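Local coordinates for protein Alp7A (Bacillus subtilis, PDB 5EC0) that binds adenine nucleotide as a bacterial actin-like protein and probably polymerises into filaments that segregate plasmid DNA, at residues K267-E279 with F289-E301. Sequence-based numbering, arbitrary orientation.
With ADP (adenosine-5'-diphosphate), chain D.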
ATOM      1  N   LYS A 267      12.701  -5.179   7.989  1.00 43.87           N
ATOM      2  CA  LYS A 267      11.809  -5.309   9.141  1.00 41.35           C
ATOM      3  C   LYS A 267      12.410  -4.706  10.407  1.00 45.83           C
ATOM      4  O   LYS A 267      11.728  -4.002  11.145  1.00 50.74           O
ATOM      5  CB  LYS A 267      11.450  -6.775   9.393  1.00 46.32           C
ATOM      6  CG  LYS A 267      10.547  -6.976  10.605  1.00 53.10           C
ATOM      7  CD  LYS A 267      10.089  -8.425  10.747  1.00 60.60           C
ATOM      8  CE  LYS A 267       9.153  -8.601  11.940  1.00 64.09           C
ATOM      9  NZ  LYS A 267       8.609  -9.996  12.036  1.00 71.07           N
ATOM     10  N   PHE A 268      13.679  -5.003  10.668  1.00 41.43           N
ATOM     11  CA  PHE A 268      14.400  -4.394  11.782  1.00 42.68           C
ATOM     12  C   PHE A 268      14.388  -2.854  11.715  1.00 44.63           C
ATOM     13  O   PHE A 268      14.192  -2.184  12.728  1.00 44.09           O
ATOM     14  CB  PHE A 268      15.838  -4.913  11.808  1.00 45.15           C
ATOM     15  CG  PHE A 268      16.705  -4.265  12.850  1.00 46.84           C
ATOM     16  CD1 PHE A 268      16.623  -4.654  14.176  1.00 49.94           C
ATOM     17  CD2 PHE A 268      17.616  -3.275  12.500  1.00 42.86           C
ATOM     18  CE1 PHE A 268      17.430  -4.066  15.145  1.00 52.15           C
ATOM     19  CE2 PHE A 268      18.421  -2.685  13.456  1.00 45.45           C
ATOM     20  CZ  PHE A 268      18.330  -3.077  14.781  1.00 48.41           C
ATOM     21  N   ILE A 269      14.577  -2.297  10.524  1.00 45.19           N
ATOM     22  CA  ILE A 269      14.608  -0.840  10.375  1.00 48.02           C
ATOM     23  C   ILE A 269      13.277  -0.148  10.717  1.00 43.61           C
ATOM     24  O   ILE A 269      13.257   0.738  11.561  1.00 48.93           O
ATOM     25  CB  ILE A 269      15.034  -0.437   8.960  1.00 43.41           C
ATOM     26  CG1 ILE A 269      16.539  -0.681   8.796  1.00 43.62           C
ATOM     27  CG2 ILE A 269      14.728   1.019   8.715  1.00 33.64           C
ATOM     28  CD1 ILE A 269      17.086  -0.363   7.418  1.00 39.93           C
ATOM     29  N   TYR A 270      12.167  -0.535  10.099  1.00 37.32           N
ATOM     30  CA  TYR A 270      10.916   0.170  10.412  1.00 37.79           C
ATOM     31  C   TYR A 270      10.431  -0.157  11.824  1.00 37.95           C
ATOM     32  O   TYR A 270       9.850   0.695  12.486  1.00 39.61           O
ATOM     33  CB  TYR A 270       9.805  -0.110   9.369  1.00 37.18           C
ATOM     34  CG  TYR A 270       9.209  -1.500   9.300  1.00 43.07           C
ATOM     35  CD1 TYR A 270       8.280  -1.944  10.247  1.00 49.41           C
ATOM     36  CD2 TYR A 270       9.509  -2.349   8.236  1.00 44.58           C
ATOM     37  CE1 TYR A 270       7.703  -3.231  10.161  1.00 37.61           C
ATOM     38  CE2 TYR A 270       8.941  -3.627   8.140  1.00 40.72           C
ATOM     39  CZ  TYR A 270       8.047  -4.056   9.103  1.00 43.87           C
ATOM     40  OH  TYR A 270       7.501  -5.314   8.990  1.00 52.72           O
ATOM     41  N   SER A 271      10.706  -1.368  12.294  1.00 41.14           N
ATOM     42  CA  SER A 271      10.458  -1.702  13.693  1.00 43.18           C
ATOM     43  C   SER A 271      11.266  -0.832  14.650  1.00 42.49           C
ATOM     44  O   SER A 271      10.797  -0.558  15.748  1.00 43.28           O
ATOM     45  CB  SER A 271      10.773  -3.174  13.984  1.00 45.49           C
ATOM     46  OG  SER A 271      10.240  -4.030  12.995  1.00 46.85           O
ATOM     47  N   ASN A 272      12.469  -0.405  14.251  1.00 44.79           N
ATOM     48  CA  ASN A 272      13.398   0.234  15.196  1.00 51.77           C
ATOM     49  C   ASN A 272      13.782   1.678  14.909  1.00 61.12           C
ATOM     50  O   ASN A 272      14.331   2.356  15.782  1.00 59.39           O
ATOM     51  CB  ASN A 272      14.686  -0.579  15.299  1.00 56.12           C
ATOM     52  CG  ASN A 272      14.522  -1.804  16.148  1.00 61.24           C
ATOM     53  OD1 ASN A 272      14.763  -1.772  17.353  1.00 66.14           O
ATOM     54  ND2 ASN A 272      14.096  -2.898  15.530  1.00 62.86           N
ATOM     55  N   ILE A 273      13.536   2.140  13.688  1.00 68.04           N
ATOM     56  CA  ILE A 273      13.707   3.549  13.392  1.00 70.81           C
ATOM     57  C   ILE A 273      12.750   4.293  14.315  1.00 79.20           C
ATOM     58  O   ILE A 273      11.662   3.794  14.628  1.00 85.99           O
ATOM     59  CB  ILE A 273      13.416   3.880  11.904  1.00 52.36           C
ATOM     60  CG1 ILE A 273      13.917   5.287  11.557  1.00 53.49           C
ATOM     61  CG2 ILE A 273      11.925   3.723  11.582  1.00 40.34           C
ATOM     62  CD1 ILE A 273      15.407   5.385  11.459  1.00 55.33           C
ATOM     63  N   GLY A 274      13.154   5.463  14.788  1.00 74.04           N
ATOM     64  CA  GLY A 274      12.271   6.236  15.637  1.00 73.04           C
ATOM     65  C   GLY A 274      12.644   6.181  17.105  1.00 75.18           C
ATOM     66  O   GLY A 274      12.219   7.037  17.881  1.00 78.39           O
ATOM     67  N   LYS A 275      13.423   5.178  17.500  1.00 72.84           N
ATOM     68  CA  LYS A 275      14.004   5.206  18.837  1.00 74.11           C
ATOM     69  C   LYS A 275      15.506   5.488  18.779  1.00 75.59           C
ATOM     70  O   LYS A 275      16.146   5.335  17.736  1.00 74.03           O
ATOM     71  CB  LYS A 275      13.718   3.909  19.602  1.00 75.29           C
ATOM     72  CG  LYS A 275      14.066   2.618  18.899  1.00 71.77           C
ATOM     73  CD  LYS A 275      13.692   1.434  19.790  1.00 74.88           C
ATOM     74  CE  LYS A 275      13.110   0.270  18.998  1.00 77.21           C
ATOM     75  NZ  LYS A 275      12.388  -0.707  19.865  1.00 81.46           N
ATOM     76  N   THR A 276      16.045   5.925  19.913  1.00 76.47           N
ATOM     77  CA  THR A 276      17.415   6.418  20.001  1.00 74.69           C
ATOM     78  C   THR A 276      18.454   5.345  19.703  1.00 70.44           C
ATOM     79  O   THR A 276      19.503   5.622  19.123  1.00 70.86           O
ATOM     80  CB  THR A 276      17.697   6.995  21.398  1.00 80.42           C
ATOM     81  OG1 THR A 276      17.140   6.119  22.389  1.00 86.99           O
ATOM     82  CG2 THR A 276      17.071   8.372  21.543  1.00 76.75           C
ATOM     83  N   LYS A 277      18.161   4.120  20.118  1.00 66.47           N
ATOM     84  CA  LYS A 277      19.081   3.015  19.908  1.00 61.57           C
ATOM     85  C   LYS A 277      18.431   1.971  19.007  1.00 64.91           C
ATOM     86  O   LYS A 277      17.324   1.507  19.283  1.00 70.91           O
ATOM     87  CB  LYS A 277      19.491   2.395  21.250  1.00 61.54           C
ATOM     88  CG  LYS A 277      20.977   2.070  21.373  1.00 64.56           C
ATOM     89  CD  LYS A 277      21.339   1.583  22.777  1.00 66.37           C
ATOM     90  CE  LYS A 277      22.827   1.729  23.048  1.00 68.00           C
ATOM     91  NZ  LYS A 277      23.220   1.305  24.425  1.00 75.66           N
ATOM     92  N   MET A 278      19.109   1.619  17.920  1.00 62.32           N
ATOM     93  CA  MET A 278      18.629   0.551  17.051  1.00 59.36           C
ATOM     94  C   MET A 278      19.412  -0.724  17.373  1.00 59.76           C
ATOM     95  O   MET A 278      20.532  -0.933  16.890  1.00 55.52           O
ATOM     96  CB  MET A 278      18.757   0.946  15.581  1.00 43.10           C
ATOM     97  CG  MET A 278      18.086   2.272  15.269  1.00 41.31           C
ATOM     98  SD  MET A 278      18.003   2.720  13.515  1.00 50.65           S
ATOM     99  CE  MET A 278      17.089   1.325  12.855  1.00 40.11           C
ATOM    100  N   GLU A 279      18.816  -1.562  18.216  1.00 61.85           N
ATOM    101  CA  GLU A 279      19.517  -2.707  18.785  1.00 64.45           C
ATOM    102  C   GLU A 279      19.027  -4.040  18.232  1.00 67.22           C
ATOM    103  O   GLU A 279      17.825  -4.320  18.214  1.00 75.94           O
ATOM    104  CB  GLU A 279      19.385  -2.697  20.307  1.00 63.74           C
ATOM    105  CG  GLU A 279      20.249  -1.652  20.988  1.00 70.00           C
ATOM    106  CD  GLU A 279      20.709  -2.082  22.373  1.00 79.44           C
ATOM    107  OE1 GLU A 279      19.906  -1.986  23.324  1.00 83.92           O
ATOM    108  OE2 GLU A 279      21.875  -2.507  22.513  1.00 80.52           O
ATOM    109  N   PHE A 289      23.840  -5.743  20.013  1.00 69.54           N
ATOM    110  CA  PHE A 289      24.577  -5.086  18.928  1.00 66.15           C
ATOM    111  C   PHE A 289      23.894  -3.782  18.536  1.00 62.83           C
ATOM    112  O   PHE A 289      22.820  -3.785  17.937  1.00 63.21           O
ATOM    113  CB  PHE A 289      24.686  -6.036  17.721  1.00 62.49           C
ATOM    114  CG  PHE A 289      25.296  -7.365  18.067  1.00 69.84           C
ATOM    115  CD1 PHE A 289      24.497  -8.411  18.505  1.00 70.93           C
ATOM    116  CD2 PHE A 289      26.673  -7.555  18.007  1.00 75.76           C
ATOM    117  CE1 PHE A 289      25.046  -9.636  18.846  1.00 74.35           C
ATOM    118  CE2 PHE A 289      27.234  -8.781  18.355  1.00 78.76           C
ATOM    119  CZ  PHE A 289      26.418  -9.823  18.773  1.00 78.37           C
ATOM    120  N   ASP A 290      24.518  -2.671  18.906  1.00 62.52           N
ATOM    121  CA  ASP A 290      24.033  -1.350  18.523  1.00 63.45           C
ATOM    122  C   ASP A 290      24.379  -1.103  17.057  1.00 61.56           C
ATOM    123  O   ASP A 290      25.551  -0.989  16.700  1.00 62.40           O
ATOM    124  CB  ASP A 290      24.634  -0.251  19.417  1.00 65.04           C
ATOM    125  CG  ASP A 290      23.984   1.116  19.200  1.00 69.31           C
ATOM    126  OD1 ASP A 290      23.436   1.364  18.110  1.00 66.90           O
ATOM    127  OD2 ASP A 290      24.041   1.961  20.117  1.00 72.00           O
ATOM    128  N   LEU A 291      23.353  -1.040  16.217  1.00 55.95           N
ATOM    129  CA  LEU A 291      23.543  -0.853  14.787  1.00 52.25           C
ATOM    130  C   LEU A 291      23.134   0.554  14.354  1.00 50.64           C
ATOM    131  O   LEU A 291      23.084   0.830  13.166  1.00 44.58           O
ATOM    132  CB  LEU A 291      22.739  -1.893  13.998  1.00 48.89           C
ATOM    133  CG  LEU A 291      23.125  -3.364  14.168  1.00 49.36           C
ATOM    134  CD1 LEU A 291      22.241  -4.269  13.319  1.00 48.66           C
ATOM    135  CD2 LEU A 291      24.575  -3.570  13.816  1.00 52.46           C
ATOM    136  N   THR A 292      22.856   1.427  15.321  1.00 46.23           N
ATOM    137  CA  THR A 292      22.257   2.740  15.056  1.00 51.74           C
ATOM    138  C   THR A 292      23.037   3.614  14.083  1.00 50.94           C
ATOM    139  O   THR A 292      22.468   4.128  13.118  1.00 57.12           O
ATOM    140  CB  THR A 292      22.079   3.562  16.350  1.00 52.19           C
ATOM    141  OG1 THR A 292      21.423   2.767  17.351  1.00 59.02           O
ATOM    142  CG2 THR A 292      21.256   4.815  16.069  1.00 47.12           C
ATOM    143  N   ASP A 293      24.323   3.804  14.354  1.00 48.04           N
ATOM    144  CA  ASP A 293      25.169   4.661  13.522  1.00 51.03           C
ATOM    145  C   ASP A 293      25.195   4.198  12.068  1.00 51.20           C
ATOM    146  O   ASP A 293      25.085   5.012  11.146  1.00 44.56           O
ATOM    147  CB  ASP A 293      26.610   4.711  14.056  1.00 52.09           C
ATOM    148  CG  ASP A 293      26.756   5.569  15.302  1.00 52.40           C
ATOM    149  OD1 ASP A 293      25.851   6.390  15.591  1.00 50.72           O
ATOM    150  OD2 ASP A 293      27.801   5.426  15.984  1.00 54.75           O
ATOM    151  N   ILE A 294      25.347   2.892  11.873  1.00 45.23           N
ATOM    152  CA  ILE A 294      25.481   2.336  10.537  1.00 44.74           C
ATOM    153  C   ILE A 294      24.215   2.594   9.738  1.00 49.43           C
ATOM    154  O   ILE A 294      24.254   2.933   8.551  1.00 48.47           O
ATOM    155  CB  ILE A 294      25.778   0.825  10.587  1.00 51.63           C
ATOM    156  CG1 ILE A 294      27.197   0.592  11.125  1.00 51.33           C
ATOM    157  CG2 ILE A 294      25.586   0.179   9.208  1.00 47.94           C
ATOM    158  CD1 ILE A 294      27.627  -0.841  11.097  1.00 51.20           C
ATOM    159  N   ILE A 295      23.087   2.465  10.414  1.00 43.51           N
ATOM    160  CA  ILE A 295      21.817   2.546   9.742  1.00 41.85           C
ATOM    161  C   ILE A 295      21.394   3.995   9.441  1.00 40.40           C
ATOM    162  O   ILE A 295      21.055   4.304   8.303  1.00 39.81           O
ATOM    163  CB  ILE A 295      20.757   1.824  10.563  1.00 44.47           C
ATOM    164  CG1 ILE A 295      21.100   0.325  10.596  1.00 47.50           C
ATOM    165  CG2 ILE A 295      19.390   2.058   9.968  1.00 37.33           C
ATOM    166  CD1 ILE A 295      20.119  -0.533  11.329  1.00 40.94           C
ATOM    167  N   LYS A 296      21.437   4.885  10.431  1.00 40.16           N
ATOM    168  CA  LYS A 296      21.028   6.274  10.189  1.00 41.52           C
ATOM    169  C   LYS A 296      21.909   6.911   9.122  1.00 40.56           C
ATOM    170  O   LYS A 296      21.443   7.722   8.328  1.00 47.10           O
ATOM    171  CB  LYS A 296      21.059   7.110  11.474  1.00 38.57           C
ATOM    172  CG  LYS A 296      20.142   6.574  12.554  1.00 40.24           C
ATOM    173  CD  LYS A 296      19.634   7.646  13.499  1.00 46.50           C
ATOM    174  CE  LYS A 296      18.628   7.046  14.485  1.00 55.23           C
ATOM    175  NZ  LYS A 296      17.808   8.056  15.218  1.00 57.46           N
ATOM    176  N   LYS A 297      23.176   6.517   9.092  1.00 42.29           N
ATOM    177  CA  LYS A 297      24.109   7.019   8.091  1.00 40.47           C
ATOM    178  C   LYS A 297      23.688   6.562   6.695  1.00 48.86           C
ATOM    179  O   LYS A 297      23.616   7.373   5.767  1.00 44.58           O
ATOM    180  CB  LYS A 297      25.530   6.561   8.403  1.00 42.71           C
ATOM    181  CG  LYS A 297      26.583   7.030   7.414  1.00 47.97           C
ATOM    182  CD  LYS A 297      27.977   6.705   7.927  1.00 46.57           C
ATOM    183  CE  LYS A 297      29.026   6.835   6.838  1.00 52.63           C
ATOM    184  NZ  LYS A 297      30.393   6.542   7.364  1.00 57.38           N
ATOM    185  N   SER A 298      23.387   5.273   6.552  1.00 40.61           N
ATOM    186  CA  SER A 298      22.920   4.748   5.273  1.00 45.46           C
ATOM    187  C   SER A 298      21.588   5.369   4.831  1.00 45.35           C
ATOM    188  O   SER A 298      21.378   5.645   3.644  1.00 40.36           O
ATOM    189  CB  SER A 298      22.772   3.235   5.340  1.00 51.43           C
ATOM    190  OG  SER A 298      22.463   2.718   4.061  1.00 58.74           O
ATOM    191  N   LEU A 299      20.689   5.585   5.783  1.00 40.09           N
ATOM    192  CA  LEU A 299      19.401   6.178   5.462  1.00 33.71           C
ATOM    193  C   LEU A 299      19.561   7.636   5.036  1.00 38.84           C
ATOM    194  O   LEU A 299      18.798   8.129   4.207  1.00 43.22           O
ATOM    195  CB  LEU A 299      18.448   6.080   6.647  1.00 33.06           C
ATOM    196  CG  LEU A 299      17.948   4.669   6.972  1.00 41.46           C
ATOM    197  CD1 LEU A 299      16.836   4.712   8.031  1.00 39.41           C
ATOM    198  CD2 LEU A 299      17.469   3.951   5.707  1.00 37.93           C
ATOM    199  N   LYS A 300      20.546   8.321   5.606  1.00 35.00           N
ATOM    200  CA  LYS A 300      20.754   9.724   5.272  1.00 44.83           C
ATOM    201  C   LYS A 300      21.260   9.836   3.843  1.00 45.56           C
ATOM    202  O   LYS A 300      20.804  10.703   3.094  1.00 47.19           O
ATOM    203  CB  LYS A 300      21.727  10.395   6.238  1.00 42.13           C
ATOM    204  CG  LYS A 300      21.676  11.928   6.190  1.00 43.32           C
ATOM    205  CD  LYS A 300      22.832  12.550   6.957  1.00 44.58           C
ATOM    206  CE  LYS A 300      22.929  14.049   6.715  1.00 48.49           C
ATOM    207  NZ  LYS A 300      24.155  14.584   7.364  1.00 58.03           N
ATOM    208  N   GLU A 301      22.191   8.952   3.471  1.00 37.11           N
ATOM    209  CA  GLU A 301      22.660   8.841   2.081  1.00 45.07           C
ATOM    210  C   GLU A 301      21.497   8.713   1.106  1.00 42.95           C
ATOM    211  O   GLU A 301      21.390   9.485   0.149  1.00 40.95           O
ATOM    212  CB  GLU A 301      23.582   7.628   1.882  1.00 42.74           C
ATOM    213  CG  GLU A 301      24.902   7.655   2.622  1.00 60.64           C
ATOM    214  CD  GLU A 301      25.638   6.329   2.512  1.00 68.47           C
ATOM    215  OE1 GLU A 301      25.407   5.601   1.516  1.00 71.37           O
ATOM    216  OE2 GLU A 301      26.421   6.006   3.431  1.00 67.18           O
TER
HETATM  217  PB  ADP D 403       5.985  -0.558  -1.788  1.00 58.56           P
HETATM  218  O1B ADP D 403       4.492  -0.823  -1.940  1.00 38.66           O
HETATM  219  O2B ADP D 403       6.732  -0.195  -3.061  1.00 56.80           O
HETATM  220  O3B ADP D 403       6.757  -1.567  -0.972  1.00 62.29           O
HETATM  221  PA  ADP D 403       5.361   1.004   0.569  1.00 33.43           P
HETATM  222  O1A ADP D 403       4.461  -0.155   0.935  1.00 40.40           O
HETATM  223  O2A ADP D 403       4.846   2.429   0.672  1.00 24.57           O
HETATM  224  O3A ADP D 403       6.033   0.791  -0.891  1.00 54.81           O
HETATM  225  O5' ADP D 403       6.693   0.915   1.445  1.00 44.01           O
HETATM  226  C5' ADP D 403       7.182  -0.311   1.971  1.00 39.49           C
HETATM  227  C4' ADP D 403       8.199   0.113   3.010  1.00 31.93           C
HETATM  228  O4' ADP D 403       7.492   0.598   4.148  1.00 33.87           O
HETATM  229  C3' ADP D 403       9.079  -1.008   3.529  1.00 34.83           C
HETATM  230  O3' ADP D 403      10.342  -1.000   2.864  1.00 41.55           O
HETATM  231  C2' ADP D 403       9.273  -0.684   4.998  1.00 38.61           C
HETATM  232  O2' ADP D 403      10.627  -0.272   5.180  1.00 31.46           O
HETATM  233  C1' ADP D 403       8.339   0.486   5.283  1.00 35.07           C
HETATM  234  N9  ADP D 403       7.499   0.320   6.491  1.00 33.40           N
HETATM  235  C8  ADP D 403       7.353   1.289   7.420  1.00 37.07           C
HETATM  236  N7  ADP D 403       6.531   0.891   8.415  1.00 38.40           N
HETATM  237  C5  ADP D 403       6.124  -0.353   8.117  1.00 32.10           C
HETATM  238  C6  ADP D 403       5.238  -1.328   8.782  1.00 39.87           C
HETATM  239  N6  ADP D 403       4.642  -1.001   9.961  1.00 49.53           N
HETATM  240  N1  ADP D 403       5.053  -2.519   8.171  1.00 34.59           N
HETATM  241  C2  ADP D 403       5.670  -2.813   7.003  1.00 34.28           C
HETATM  242  N3  ADP D 403       6.498  -1.975   6.330  1.00 27.02           N
HETATM  243  C4  ADP D 403       6.763  -0.739   6.845  1.00 27.07           C
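Glu279 and Asp290 face each other as an antiparallel, non-hydrogen-bonded pair at the foot of a two-stranded hairpin, and from there the chain runs back into helix 267-272 on one side and on into helix 292-301 on the other. The two helix segments stand nearly perpendicular, at 94°, with axes 12.0 Å apart. After the type II turn from Asn272 to Lys275 the chain runs past the start of helix 292-301, and the Met278 side chain reaches in between the two helices. Leu291 N donates to Met278 O at 2.9 Å, and Met278 N points almost straight (176°) at Thr292 OG1, 2.6 Å away. That hydroxyl in turn donates to Asp290 OD1, which also accepts from Thr292 N in an Asx turn leading into the helix. The other carboxylate oxygen, Asp290 OD2, lies 3.2 Å from Lys277 CE, whereas the ammonium stays beyond salt-bridge range.

Both segments belong to the C-terminal domain of an actin-like fold, whose nucleotide lies in the cleft between the two halves, and the far side of helix 267-272 borders the ADP pocket. Tyr270 lays one ring face over the adenine, with CE1 3.4 Å from ADP N1, while the carbonyl of Lys267 sits over the opposite face; an alanine here would probably leave the base without its aromatic cover and freer to shift.

Away from the nucleotide, Ile295 CD1 meets the edge of the Phe268 ring, 3.5 Å from CE2. Met278 lies against Ile295 with both SD and CE, CE 3.8 Å from Ile295 CG2, and the bend at chi3 (59°) turns the methyl toward Phe268 and Ile269. Farther along, Ile273 and Leu299 touch tip to tip through their CD1 atoms. Val333 of helix 328-333 packs against both Ile269 and Leu299, and on the outer flank Lys296 passes near Met278 to form a salt bridge with Glu336.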